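Long-range contacts in adenine Deaminase (Enterococcus faecalis, PDB 2ICS), which is a binuclear zinc hydrolase of the amidohydrolase type that binds adenine and deacetylates acetyl-(R)-mandelate in vitro with very low efficiency: residues T288-K292 and K341-D345; Y5-I9 and E21-E26; G90-N96 and N116-I122; L196-L200 and D230-Q234. All blocks are in the same frame, centred on the assembly; numbering follows the deposited sequence.

Contact 1 (T288-K292 and K341-D345); sequences TTMEK and KTLTD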
loop_
_atom_site.group_PDB
_atom_site.type_symbol
_atom_site.label_atom_id
_atom_site.label_comp_id
_atom_site.label_asym_id
_atom_site.label_seq_id
_atom_site.Cartn_x
_atom_site.Cartn_y
_atom_site.Cartn_z
ATOM N N THR A 288 0.003 -7.011 -10.626
ATOM C CA THR A 288 -0.979 -8.089 -10.676
ATOM C C THR A 288 -2.222 -7.748 -9.851
ATOM O O THR A 288 -3.340 -8.124 -10.202
ATOM C CB THR A 288 -0.367 -9.407 -10.154
ATOM O OG1 THR A 288 0.735 -9.775 -10.987
ATOM C CG2 THR A 288 -1.391 -10.533 -10.170
ATOM N N THR A 289 -2.019 -7.038 -8.749
ATOM C CA THR A 289 -3.126 -6.649 -7.895
ATOM C C THR A 289 -3.914 -5.563 -8.627
ATOM O O THR A 289 -5.139 -5.529 -8.574
ATOM C CB THR A 289 -2.614 -6.111 -6.545
ATOM O OG1 THR A 289 -1.713 -7.066 -5.970
ATOM C CG2 THR A 289 -3.772 -5.893 -5.582
HETATM N N MSE A 290 -3.197 -4.685 -9.319
HETATM C CA MSE A 290 -3.822 -3.612 -10.081
HETATM C C MSE A 290 -4.669 -4.191 -11.226
HETATM O O MSE A 290 -5.754 -3.688 -11.522
HETATM C CB MSE A 290 -2.741 -2.679 -10.636
HETATM C CG MSE A 290 -1.959 -1.939 -9.546
HETATM SE SE MSE A 290 -0.309 -1.144 -10.195
HETATM C CE MSE A 290 -1.064 0.235 -11.314
ATOM N N GLU A 291 -4.169 -5.253 -11.858
ATOM C CA GLU A 291 -4.885 -5.896 -12.952
ATOM C C GLU A 291 -6.149 -6.573 -12.425
ATOM O O GLU A 291 -7.108 -6.777 -13.169
ATOM C CB GLU A 291 -3.991 -6.931 -13.644
ATOM C CG GLU A 291 -2.695 -6.349 -14.188
ATOM C CD GLU A 291 -1.715 -7.417 -14.613
ATOM O OE1 GLU A 291 -1.761 -8.523 -14.036
ATOM O OE2 GLU A 291 -0.889 -7.147 -15.513
ATOM N N LYS A 292 -6.152 -6.925 -11.141
ATOM C CA LYS A 292 -7.331 -7.560 -10.556
ATOM C C LYS A 292 -8.458 -6.543 -10.389
ATOM O O LYS A 292 -9.621 -6.847 -10.640
ATOM C CB LYS A 292 -6.985 -8.209 -9.215
ATOM C CG LYS A 292 -6.105 -9.448 -9.365
ATOM C CD LYS A 292 -5.762 -10.090 -8.023
ATOM C CE LYS A 292 -4.847 -11.294 -8.233
ATOM N NZ LYS A 292 -4.292 -11.834 -6.965
ATOM N N LYS A 341 -4.816 -13.142 -19.262
ATOM C CA LYS A 341 -4.024 -13.626 -18.138
ATOM C C LYS A 341 -4.987 -14.104 -17.060
ATOM O O LYS A 341 -6.009 -13.461 -16.808
ATOM C CB LYS A 341 -3.165 -12.482 -17.598
ATOM C CG LYS A 341 -2.302 -12.807 -16.393
ATOM C CD LYS A 341 -1.624 -11.531 -15.905
ATOM C CE LYS A 341 -0.694 -11.777 -14.731
ATOM N NZ LYS A 341 -0.072 -10.502 -14.255
ATOM N N THR A 342 -4.674 -15.236 -16.439
ATOM C CA THR A 342 -5.525 -15.770 -15.385
ATOM C C THR A 342 -5.153 -15.127 -14.058
ATOM O O THR A 342 -3.973 -14.997 -13.728
ATOM C CB THR A 342 -5.379 -17.297 -15.255
ATOM O OG1 THR A 342 -5.847 -17.923 -16.456
ATOM C CG2 THR A 342 -6.201 -17.810 -14.079
ATOM N N LEU A 343 -6.166 -14.717 -13.303
ATOM C CA LEU A 343 -5.944 -14.078 -12.015
ATOM C C LEU A 343 -6.725 -14.828 -10.958
ATOM O O LEU A 343 -7.899 -15.132 -11.146
ATOM C CB LEU A 343 -6.402 -12.615 -12.061
ATOM C CG LEU A 343 -5.745 -11.714 -13.111
ATOM C CD1 LEU A 343 -6.452 -10.366 -13.132
ATOM C CD2 LEU A 343 -4.276 -11.534 -12.803
ATOM N N THR A 344 -6.066 -15.122 -9.845
ATOM C CA THR A 344 -6.690 -15.855 -8.748
ATOM C C THR A 344 -6.669 -15.013 -7.479
ATOM O O THR A 344 -5.648 -14.411 -7.152
ATOM C CB THR A 344 -5.926 -17.163 -8.467
ATOM O OG1 THR A 344 -5.685 -17.845 -9.703
ATOM C CG2 THR A 344 -6.728 -18.062 -7.544
ATOM N N ASP A 345 -7.782 -14.970 -6.757
ATOM C CA ASP A 345 -7.802 -14.192 -5.529
ATOM C C ASP A 345 -7.397 -15.051 -4.339
ATOM O O ASP A 345 -6.909 -16.167 -4.512
ATOM C CB ASP A 345 -9.179 -13.560 -5.290
ATOM C CG ASP A 345 -10.281 -14.586 -5.112
ATOM O OD1 ASP A 345 -9.977 -15.774 -4.873
ATOM O OD2 ASP A 345 -11.460 -14.188 -5.195
#

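Contact 2 (Y5-I9 and E21-E26); sequences YDLLI and EIAIKE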
loop_
_atom_site.group_PDB
_atom_site.type_symbol
_atom_site.label_atom_id
_atom_site.label_comp_id
_atom_site.label_asym_id
_atom_site.label_seq_id
_atom_site.Cartn_x
_atom_site.Cartn_y
_atom_site.Cartn_z
ATOM N N TYR A 5 19.573 20.523 -16.088
ATOM C CA TYR A 5 18.853 19.586 -15.238
ATOM C C TYR A 5 19.786 18.394 -15.114
ATOM O O TYR A 5 20.795 18.320 -15.818
ATOM C CB TYR A 5 17.551 19.118 -15.899
ATOM C CG TYR A 5 16.526 20.197 -16.166
ATOM C CD1 TYR A 5 15.988 20.954 -15.123
ATOM C CD2 TYR A 5 16.064 20.436 -17.461
ATOM C CE1 TYR A 5 15.012 21.924 -15.366
ATOM C CE2 TYR A 5 15.091 21.400 -17.715
ATOM C CZ TYR A 5 14.568 22.141 -16.666
ATOM O OH TYR A 5 13.604 23.096 -16.918
ATOM N N ASP A 6 19.460 17.466 -14.223
ATOM C CA ASP A 6 20.274 16.270 -14.061
ATOM C C ASP A 6 19.692 15.181 -14.951
ATOM O O ASP A 6 20.422 14.454 -15.621
ATOM C CB ASP A 6 20.273 15.799 -12.602
ATOM C CG ASP A 6 20.906 16.809 -11.660
ATOM O OD1 ASP A 6 22.051 17.235 -11.923
ATOM O OD2 ASP A 6 20.263 17.174 -10.654
ATOM N N LEU A 7 18.368 15.081 -14.961
ATOM C CA LEU A 7 17.697 14.072 -15.762
ATOM C C LEU A 7 16.482 14.638 -16.469
ATOM O O LEU A 7 15.759 15.472 -15.925
ATOM C CB LEU A 7 17.270 12.896 -14.884
ATOM C CG LEU A 7 16.649 11.707 -15.627
ATOM C CD1 LEU A 7 17.667 11.124 -16.595
ATOM C CD2 LEU A 7 16.202 10.646 -14.627
ATOM N N LEU A 8 16.259 14.170 -17.688
ATOM C CA LEU A 8 15.135 14.626 -18.481
ATOM C C LEU A 8 14.500 13.417 -19.152
ATOM O O LEU A 8 15.189 12.607 -19.768
ATOM C CB LEU A 8 15.623 15.631 -19.524
ATOM C CG LEU A 8 14.571 16.425 -20.294
ATOM C CD1 LEU A 8 13.661 17.164 -19.318
ATOM C CD2 LEU A 8 15.280 17.406 -21.231
ATOM N N ILE A 9 13.183 13.296 -19.020
ATOM C CA ILE A 9 12.447 12.177 -19.597
ATOM C C ILE A 9 11.484 12.715 -20.648
ATOM O O ILE A 9 10.602 13.520 -20.342
ATOM C CB ILE A 9 11.681 11.432 -18.488
ATOM C CG1 ILE A 9 12.666 11.015 -17.390
ATOM C CG2 ILE A 9 10.989 10.210 -19.049
ATOM C CD1 ILE A 9 12.009 10.686 -16.075
ATOM N N GLU A 21 6.603 15.302 -20.134
ATOM C CA GLU A 21 8.058 15.252 -20.083
ATOM C C GLU A 21 8.399 15.750 -18.687
ATOM O O GLU A 21 7.790 16.701 -18.202
ATOM C CB GLU A 21 8.687 16.167 -21.141
ATOM C CG GLU A 21 8.169 15.928 -22.557
ATOM C CD GLU A 21 9.152 16.367 -23.637
ATOM O OE1 GLU A 21 9.842 17.394 -23.444
ATOM O OE2 GLU A 21 9.221 15.688 -24.687
ATOM N N ILE A 22 9.358 15.102 -18.036
ATOM C CA ILE A 22 9.739 15.487 -16.684
ATOM C C ILE A 22 11.214 15.866 -16.583
ATOM O O ILE A 22 12.081 15.176 -17.109
ATOM C CB ILE A 22 9.444 14.339 -15.669
ATOM C CG1 ILE A 22 7.953 13.993 -15.671
ATOM C CG2 ILE A 22 9.856 14.755 -14.268
ATOM C CD1 ILE A 22 7.502 13.165 -16.850
ATOM N N ALA A 23 11.485 16.972 -15.897
ATOM C CA ALA A 23 12.848 17.454 -15.701
ATOM C C ALA A 23 13.219 17.235 -14.239
ATOM O O ALA A 23 12.480 17.630 -13.343
ATOM C CB ALA A 23 12.936 18.936 -16.058
ATOM N N ILE A 24 14.368 16.612 -14.003
ATOM C CA ILE A 24 14.812 16.313 -12.646
ATOM C C ILE A 24 16.178 16.894 -12.280
ATOM O O ILE A 24 17.113 16.875 -13.084
ATOM C CB ILE A 24 14.876 14.783 -12.434
ATOM C CG1 ILE A 24 13.479 14.180 -12.598
ATOM C CG2 ILE A 24 15.463 14.462 -11.069
ATOM C CD1 ILE A 24 13.463 12.661 -12.635
ATOM N N LYS A 25 16.287 17.398 -11.055
ATOM C CA LYS A 25 17.545 17.944 -10.560
ATOM C C LYS A 25 17.572 17.872 -9.037
ATOM O O LYS A 25 16.632 18.300 -8.367
ATOM C CB LYS A 25 17.741 19.394 -11.019
ATOM C CG LYS A 25 16.858 20.407 -10.317
ATOM C CD LYS A 25 17.248 21.824 -10.707
ATOM C CE LYS A 25 16.451 22.858 -9.923
ATOM N NZ LYS A 25 16.884 24.248 -10.244
ATOM N N GLU A 26 18.651 17.314 -8.498
ATOM C CA GLU A 26 18.815 17.177 -7.053
ATOM C C GLU A 26 17.753 16.275 -6.431
ATOM O O GLU A 26 17.097 16.654 -5.462
ATOM C CB GLU A 26 18.773 18.555 -6.384
ATOM C CG GLU A 26 19.911 19.469 -6.796
ATOM C CD GLU A 26 21.265 18.796 -6.654
ATOM O OE1 GLU A 26 21.591 18.342 -5.535
ATOM O OE2 GLU A 26 22.001 18.720 -7.664
#

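Contact 3 (G90-N96 and N116-I122); sequences GTTGAEN and NISKWGI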
loop_
_atom_site.group_PDB
_atom_site.type_symbol
_atom_site.label_atom_id
_atom_site.label_comp_id
_atom_site.label_asym_id
_atom_site.label_seq_id
_atom_site.Cartn_x
_atom_site.Cartn_y
_atom_site.Cartn_z
ATOM N N GLY A 90 3.666 -2.872 10.025
ATOM C CA GLY A 90 3.832 -3.326 11.395
ATOM C C GLY A 90 4.520 -4.653 11.648
ATOM O O GLY A 90 4.223 -5.330 12.635
ATOM N N THR A 91 5.437 -5.039 10.774
ATOM C CA THR A 91 6.152 -6.291 10.980
ATOM C C THR A 91 6.915 -6.191 12.297
ATOM O O THR A 91 7.054 -7.172 13.027
ATOM C CB THR A 91 7.178 -6.553 9.864
ATOM O OG1 THR A 91 6.506 -6.642 8.603
ATOM C CG2 THR A 91 7.931 -7.852 10.130
ATOM N N THR A 92 7.406 -4.990 12.592
ATOM C CA THR A 92 8.184 -4.755 13.802
ATOM C C THR A 92 7.512 -3.832 14.793
ATOM O O THR A 92 6.678 -3.002 14.433
ATOM C CB THR A 92 9.560 -4.122 13.486
ATOM O OG1 THR A 92 9.371 -2.798 12.969
ATOM C CG2 THR A 92 10.310 -4.952 12.466
ATOM N N GLY A 93 7.900 -3.993 16.053
ATOM C CA GLY A 93 7.389 -3.155 17.120
ATOM C C GLY A 93 8.550 -2.282 17.560
ATOM O O GLY A 93 9.627 -2.349 16.968
ATOM N N ALA A 94 8.346 -1.474 18.592
ATOM C CA ALA A 94 9.396 -0.586 19.088
ATOM C C ALA A 94 10.699 -1.310 19.429
ATOM O O ALA A 94 11.777 -0.738 19.308
ATOM C CB ALA A 94 8.894 0.169 20.314
ATOM N N GLU A 95 10.603 -2.568 19.844
ATOM C CA GLU A 95 11.783 -3.333 20.232
ATOM C C GLU A 95 12.663 -3.851 19.097
ATOM O O GLU A 95 13.812 -4.233 19.331
ATOM C CB GLU A 95 11.363 -4.504 21.125
ATOM C CG GLU A 95 10.761 -4.083 22.465
ATOM C CD GLU A 95 11.799 -3.533 23.437
ATOM O OE1 GLU A 95 12.719 -4.291 23.824
ATOM O OE2 GLU A 95 11.696 -2.346 23.817
ATOM N N ASN A 96 12.146 -3.878 17.872
ATOM C CA ASN A 96 12.949 -4.367 16.758
ATOM C C ASN A 96 12.924 -3.501 15.501
ATOM O O ASN A 96 13.562 -3.829 14.504
ATOM C CB ASN A 96 12.552 -5.810 16.416
ATOM C CG ASN A 96 11.038 -6.017 16.350
ATOM O OD1 ASN A 96 10.249 -5.122 16.673
ATOM N ND2 ASN A 96 10.630 -7.212 15.938
ATOM N N ASN A 116 4.145 -1.578 14.965
ATOM C CA ASN A 116 3.098 -2.407 15.551
ATOM C C ASN A 116 2.917 -1.923 16.978
ATOM O O ASN A 116 3.899 -1.630 17.650
ATOM C CB ASN A 116 3.544 -3.870 15.564
ATOM C CG ASN A 116 2.383 -4.842 15.613
ATOM O OD1 ASN A 116 1.522 -4.774 16.495
ATOM N ND2 ASN A 116 2.360 -5.767 14.660
ATOM N N ILE A 117 1.680 -1.836 17.453
ATOM C CA ILE A 117 1.463 -1.383 18.823
ATOM C C ILE A 117 2.026 -2.388 19.826
ATOM O O ILE A 117 2.194 -2.068 21.001
ATOM C CB ILE A 117 -0.027 -1.139 19.114
ATOM C CG1 ILE A 117 -0.835 -2.409 18.848
ATOM C CG2 ILE A 117 -0.522 0.017 18.264
ATOM C CD1 ILE A 117 -2.285 -2.299 19.263
ATOM N N SER A 118 2.312 -3.602 19.358
ATOM C CA SER A 118 2.901 -4.641 20.207
ATOM C C SER A 118 4.421 -4.549 20.004
ATOM O O SER A 118 4.917 -4.765 18.896
ATOM C CB SER A 118 2.394 -6.021 19.786
ATOM O OG SER A 118 2.792 -7.007 20.719
ATOM N N LYS A 119 5.150 -4.237 21.072
ATOM C CA LYS A 119 6.602 -4.048 21.004
ATOM C C LYS A 119 7.471 -5.002 20.181
ATOM O O LYS A 119 8.521 -4.592 19.684
ATOM C CB LYS A 119 7.194 -3.923 22.415
ATOM C CG LYS A 119 7.083 -5.147 23.318
ATOM C CD LYS A 119 7.957 -4.933 24.562
ATOM C CE LYS A 119 7.839 -6.057 25.588
ATOM N NZ LYS A 119 6.601 -5.949 26.419
ATOM N N TRP A 120 7.069 -6.260 20.027
ATOM C CA TRP A 120 7.885 -7.176 19.234
ATOM C C TRP A 120 7.327 -7.425 17.838
ATOM O O TRP A 120 7.799 -8.302 17.118
ATOM C CB TRP A 120 8.072 -8.513 19.963
ATOM C CG TRP A 120 8.924 -8.390 21.190
ATOM C CD1 TRP A 120 8.498 -8.353 22.486
ATOM C CD2 TRP A 120 10.345 -8.222 21.229
ATOM N NE1 TRP A 120 9.566 -8.169 23.331
ATOM C CE2 TRP A 120 10.712 -8.085 22.585
ATOM C CE3 TRP A 120 11.345 -8.172 20.247
ATOM C CZ2 TRP A 120 12.040 -7.900 22.988
ATOM C CZ3 TRP A 120 12.669 -7.988 20.648
ATOM C CH2 TRP A 120 13.002 -7.854 22.009
ATOM N N GLY A 121 6.331 -6.642 17.448
ATOM C CA GLY A 121 5.752 -6.822 16.132
ATOM C C GLY A 121 5.035 -8.152 15.990
ATOM O O GLY A 121 4.411 -8.643 16.930
ATOM N N ILE A 122 5.141 -8.747 14.811
ATOM C CA ILE A 122 4.479 -10.014 14.527
ATOM C C ILE A 122 5.350 -11.244 14.772
ATOM O O ILE A 122 5.205 -12.240 14.072
ATOM C CB ILE A 122 4.017 -10.054 13.065
ATOM C CG1 ILE A 122 5.246 -9.918 12.164
ATOM C CG2 ILE A 122 3.012 -8.934 12.794
ATOM C CD1 ILE A 122 4.940 -9.742 10.714
HETATM O O HOH W 1 5.808 -1.391 19.589
#

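Contact 4 (L196-L200 and D230-Q234); sequences LDEIL and DFAWQ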
loop_
_atom_site.group_PDB
_atom_site.type_symbol
_atom_site.label_atom_id
_atom_site.label_comp_id
_atom_site.label_asym_id
_atom_site.label_seq_id
_atom_site.Cartn_x
_atom_site.Cartn_y
_atom_site.Cartn_z
ATOM N N LEU A 196 -16.849 -6.967 12.995
ATOM C CA LEU A 196 -16.539 -5.814 12.161
ATOM C C LEU A 196 -17.194 -4.515 12.613
ATOM O O LEU A 196 -16.537 -3.477 12.674
ATOM C CB LEU A 196 -16.915 -6.097 10.703
ATOM C CG LEU A 196 -16.458 -5.038 9.689
ATOM C CD1 LEU A 196 -14.947 -4.846 9.764
ATOM C CD2 LEU A 196 -16.866 -5.466 8.290
ATOM N N ASP A 197 -18.484 -4.572 12.929
ATOM C CA ASP A 197 -19.212 -3.384 13.354
ATOM C C ASP A 197 -18.591 -2.715 14.574
ATOM O O ASP A 197 -18.586 -1.491 14.690
ATOM C CB ASP A 197 -20.679 -3.739 13.631
ATOM C CG ASP A 197 -20.833 -4.893 14.603
ATOM O OD1 ASP A 197 -20.222 -5.958 14.373
ATOM O OD2 ASP A 197 -21.576 -4.746 15.591
ATOM N N GLU A 198 -18.058 -3.524 15.478
ATOM C CA GLU A 198 -17.432 -3.010 16.688
ATOM C C GLU A 198 -16.121 -2.315 16.317
ATOM O O GLU A 198 -15.740 -1.320 16.919
ATOM C CB GLU A 198 -17.174 -4.170 17.656
ATOM C CG GLU A 198 -16.839 -3.760 19.079
ATOM C CD GLU A 198 -16.698 -4.959 20.013
ATOM O OE1 GLU A 198 -16.491 -4.740 21.226
ATOM O OE2 GLU A 198 -16.790 -6.114 19.535
ATOM N N ILE A 199 -15.436 -2.854 15.316
ATOM C CA ILE A 199 -14.176 -2.296 14.841
ATOM C C ILE A 199 -14.402 -0.990 14.087
ATOM O O ILE A 199 -13.746 0.021 14.356
ATOM C CB ILE A 199 -13.461 -3.283 13.895
ATOM C CG1 ILE A 199 -13.046 -4.532 14.670
ATOM C CG2 ILE A 199 -12.253 -2.623 13.257
ATOM C CD1 ILE A 199 -12.415 -5.605 13.809
ATOM N N LEU A 200 -15.331 -1.025 13.139
ATOM C CA LEU A 200 -15.647 0.140 12.325
ATOM C C LEU A 200 -16.178 1.286 13.168
ATOM O O LEU A 200 -15.942 2.455 12.858
ATOM C CB LEU A 200 -16.666 -0.235 11.244
ATOM C CG LEU A 200 -16.173 -1.177 10.136
ATOM C CD1 LEU A 200 -17.328 -1.563 9.234
ATOM C CD2 LEU A 200 -15.096 -0.496 9.317
ATOM N N ASP A 230 -24.678 -2.528 6.053
ATOM C CA ASP A 230 -24.931 -1.097 6.236
ATOM C C ASP A 230 -23.878 -0.339 7.029
ATOM O O ASP A 230 -23.507 0.775 6.664
ATOM C CB ASP A 230 -26.290 -0.871 6.907
ATOM C CG ASP A 230 -27.444 -1.398 6.083
ATOM O OD1 ASP A 230 -27.455 -1.173 4.853
ATOM O OD2 ASP A 230 -28.350 -2.030 6.670
ATOM N N PHE A 231 -23.411 -0.928 8.124
ATOM C CA PHE A 231 -22.418 -0.265 8.951
ATOM C C PHE A 231 -21.088 -0.131 8.224
ATOM O O PHE A 231 -20.282 0.739 8.555
ATOM C CB PHE A 231 -22.259 -0.994 10.298
ATOM C CG PHE A 231 -21.800 -2.421 10.181
ATOM C CD1 PHE A 231 -20.454 -2.722 9.992
ATOM C CD2 PHE A 231 -22.710 -3.467 10.294
ATOM C CE1 PHE A 231 -20.021 -4.039 9.922
ATOM C CE2 PHE A 231 -22.291 -4.792 10.225
ATOM C CZ PHE A 231 -20.941 -5.080 10.039
ATOM N N ALA A 232 -20.862 -0.983 7.227
ATOM C CA ALA A 232 -19.633 -0.909 6.439
ATOM C C ALA A 232 -19.752 0.337 5.554
ATOM O O ALA A 232 -18.795 1.084 5.379
ATOM C CB ALA A 232 -19.471 -2.162 5.582
ATOM N N TRP A 233 -20.942 0.556 5.002
ATOM C CA TRP A 233 -21.189 1.730 4.173
ATOM C C TRP A 233 -21.053 2.981 5.033
ATOM O O TRP A 233 -20.533 4.005 4.590
ATOM C CB TRP A 233 -22.595 1.683 3.574
ATOM C CG TRP A 233 -22.615 1.241 2.151
ATOM C CD1 TRP A 233 -23.033 0.036 1.669
ATOM C CD2 TRP A 233 -22.154 1.991 1.024
ATOM N NE1 TRP A 233 -22.858 -0.014 0.303
ATOM C CE2 TRP A 233 -22.319 1.175 -0.117
ATOM C CE3 TRP A 233 -21.614 3.275 0.867
ATOM C CZ2 TRP A 233 -21.960 1.601 -1.403
ATOM C CZ3 TRP A 233 -21.255 3.700 -0.417
ATOM C CH2 TRP A 233 -21.431 2.863 -1.531
ATOM N N GLN A 234 -21.525 2.890 6.270
ATOM C CA GLN A 234 -21.455 4.013 7.189
ATOM C C GLN A 234 -20.010 4.423 7.442
ATOM O O GLN A 234 -19.671 5.599 7.352
ATOM C CB GLN A 234 -22.146 3.650 8.505
ATOM C CG GLN A 234 -23.663 3.610 8.391
ATOM C CD GLN A 234 -24.326 2.909 9.563
ATOM O OE1 GLN A 234 -23.904 3.060 10.709
ATOM N NE2 GLN A 234 -25.378 2.147 9.280
#

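Contact 1 (T288-K292 and K341-D345)
The late part of the amidohydrolase chain, where it leaves the TIM barrel and returns along a long strand, brings helix 286-296 against the last residues of strand 331-344. The two short segments lie perpendicular to each other, their axes 9.3 Å apart, and Leu-343 is the apolar peg between them. Its two methyls divide the work: CD1 abuts the backbone of the helix, 3.6 Å from the carbonyl oxygen of Glu-291, and also meets CG of Lys-292, while CD2 slides past CG2 of Thr-288. A lysine flanks this peg on each segment. Lys-341 runs fully extended from the strand, and its NZ meets Glu-291 OE1 at 2.6 Å in a salt bridge that uses the syn lone pair of the carboxylate; the same ammonium makes a weak bond to OG1 of Thr-288, a hydroxyl also bonded to Asp-285. The other carboxylate oxygen, OE2, accepts from the backbone N of Ile-357, so both oxygens of Glu-291 are gripped. On the other flank of the leucine Lys-292 stretches out, straight from CG onward (chi2 180°), and its NZ donates to Thr-344 O over 2.9 Å, from a position tilted off the carbonyl plane. Pro-282 O takes a second bond from that nitrogen. The pairing of Glu-291 with Lys-341 would probably favour the charged forms of both, while two carbonyl oxygens satisfy donors of Lys-292, tying helix to strand at two points about the leucine.

Contact 2 (Y5-I9 and E21-E26)
Ala-23 CB is a small bump that sits under the ring of Tyr-5, 3.5 Å from the centroid and almost exactly on the ring normal, a CH-pi contact in which all six ring carbons are nearly equidistant from the methyl. The Tyr-5 side chain is folded back beside its own backbone N (chi1 -63°), which lays the ring flat over the neighbouring strand. Further along, Leu-8 extends CD1 over the same strand, 3.4 Å from Ile-22 O, to touch Ala-23 as well, CD1 to CB 3.8 Å. The two strands are the arms of an antiparallel hairpin, 5-13 with 19-25, and Asp-6 and Leu-7 together face Ile-24 in a classic beta bulge: Ile-24 O accepts from Asp-6 N at 2.7 Å and from Leu-7 N at 2.9 Å. From Leu-7 on the ladder is regular: Leu-7 with Ile-24 and Ile-9 with Ile-22 are hydrogen-bonded pairs, and Leu-8 with Ala-23 between them is a non-hydrogen-bonded pair. On their face of the sheet, Leu-7 and Ile-24 lie side by side and point the same way, CB to CB 3.9 Å, with Leu-7 CD2 against Ile-24 CD1. Ile-9 CD1 reaches diagonally to Ile-24 CD1, 4.2 Å away. Leu-331 and Ile-363, from strands 331-344 and 350-364, pack onto this aliphatic layer.

Contact 3 (G90-N96 and N116-I122)
Asn-116 grips Gly-90 and Thr-92 with two nitrogens: its ND2 donates to Gly-90 O at 2.8 Å, lying in both the carbonyl plane and the plane of its own amide, and its backbone N donates to Thr-92 O at 3.0 Å. The amide is put there by a CG anti to the backbone N (chi1 -157°), and its OD1 accepts from Ser-118 N in an Asx turn, which fixes the flip of the group. Ser-118 to Gly-121 then form a type I turn, whose Lys-119 O takes the N-H of Glu-95 at 2.9 Å. Asn-96 plays a double part. Its OD1 accepts from Gly-93 N, while Asn-96 ND2 makes a longer bond to Trp-120 O, 3.3 Å, from well above that carbonyl plane. Ile-122 N likewise approaches Thr-91 O from above its carbonyl. A water links Ala-94 N to Asn-116 O. Gly-93 N and Gly-121 N, two donors 3.4 Å apart and not bonded to each other, mark how closely the backbones pass where both residues lack a side chain. Outside this polar core, CB of Glu-95 stands over the six-membered ring of Trp-120, 3.6 Å from its centroid, and CG lies alongside the Lys-119 chain. At the other end Ile-122 CD1 meets Thr-91 CG2 at 3.6 Å. Thr-91 OG1 bonds to Asp-88 and to His-62, a zinc ligand, making it a second-shell residue. Both segments are loops following neighbouring parallel barrel strands, 83-89 and 110-114; helix 97-105 packs on Thr-92, and helix 136-145 covers Ala-94, Glu-95 and Lys-119.

Contact 4 (L196-L200 and D230-Q234)
Phe-231 lays its ring against the first turn of helix 196-202, and three residues of that turn meet it from different directions. Asp-197 takes a face: its CB stands over the centre of the ring, 3.6 Å from the centroid and 3° off the normal, a CH-pi contact, while its backbone N comes to 3.4 Å from CE1. Leu-196 and Leu-200 take the rim instead. CG of Leu-196 approaches CE1 near the ring plane at 3.7 Å, the two side chains meeting at a slant, and CD1 of Leu-200 meets CD1 of Phe-231 at 3.4 Å, the side chains there at about a right angle. Phe-231 reaches this place because CG stands between its own backbone N and carbonyl carbon (chi1 61°), projecting the ring across to the neighbouring helix. The same methyl of Leu-200 also rests on Ala-232, 3.7 Å from its CA, so it wedges between the ring and the backbone of helix 230-237. The helix segments run nearly parallel, 16° apart, with axes separated by 9.7 Å. Ile-220 closes over Leu-196 and Ala-232, and Ile-189 of barrel strand 186-189 lies against Leu-196. Between these helix starts the attraction is therefore dispersion and CH-pi contact, with Phe-231 supplying the largest share of the buried surface; the carboxylate of Asp-197, an exposed residue, probably need not give up its water for its methylene to cover the aromatic face.

Overall arrangement
Along the chain the contacts follow one another in the order 2, 3, 4, 1, each closing before the next opens. Contact 2 belongs to the small sheet at the N-terminus and lies apart from the barrel, its centre about 46 Å from that of contact 4 and on the other side of the chain's centre. Contacts 3 and 4, centres about 27 Å apart, belong to the barrel that carries the two zinc ions: contact 3 joins loops beside the metal site, contact 4 outer helices. Contact 1 ties helix 286-296 to strand 331-344, whose other end, at Leu-331, packs on contact 2. That strand thus connects the catalytic barrel with the N-terminal sheet.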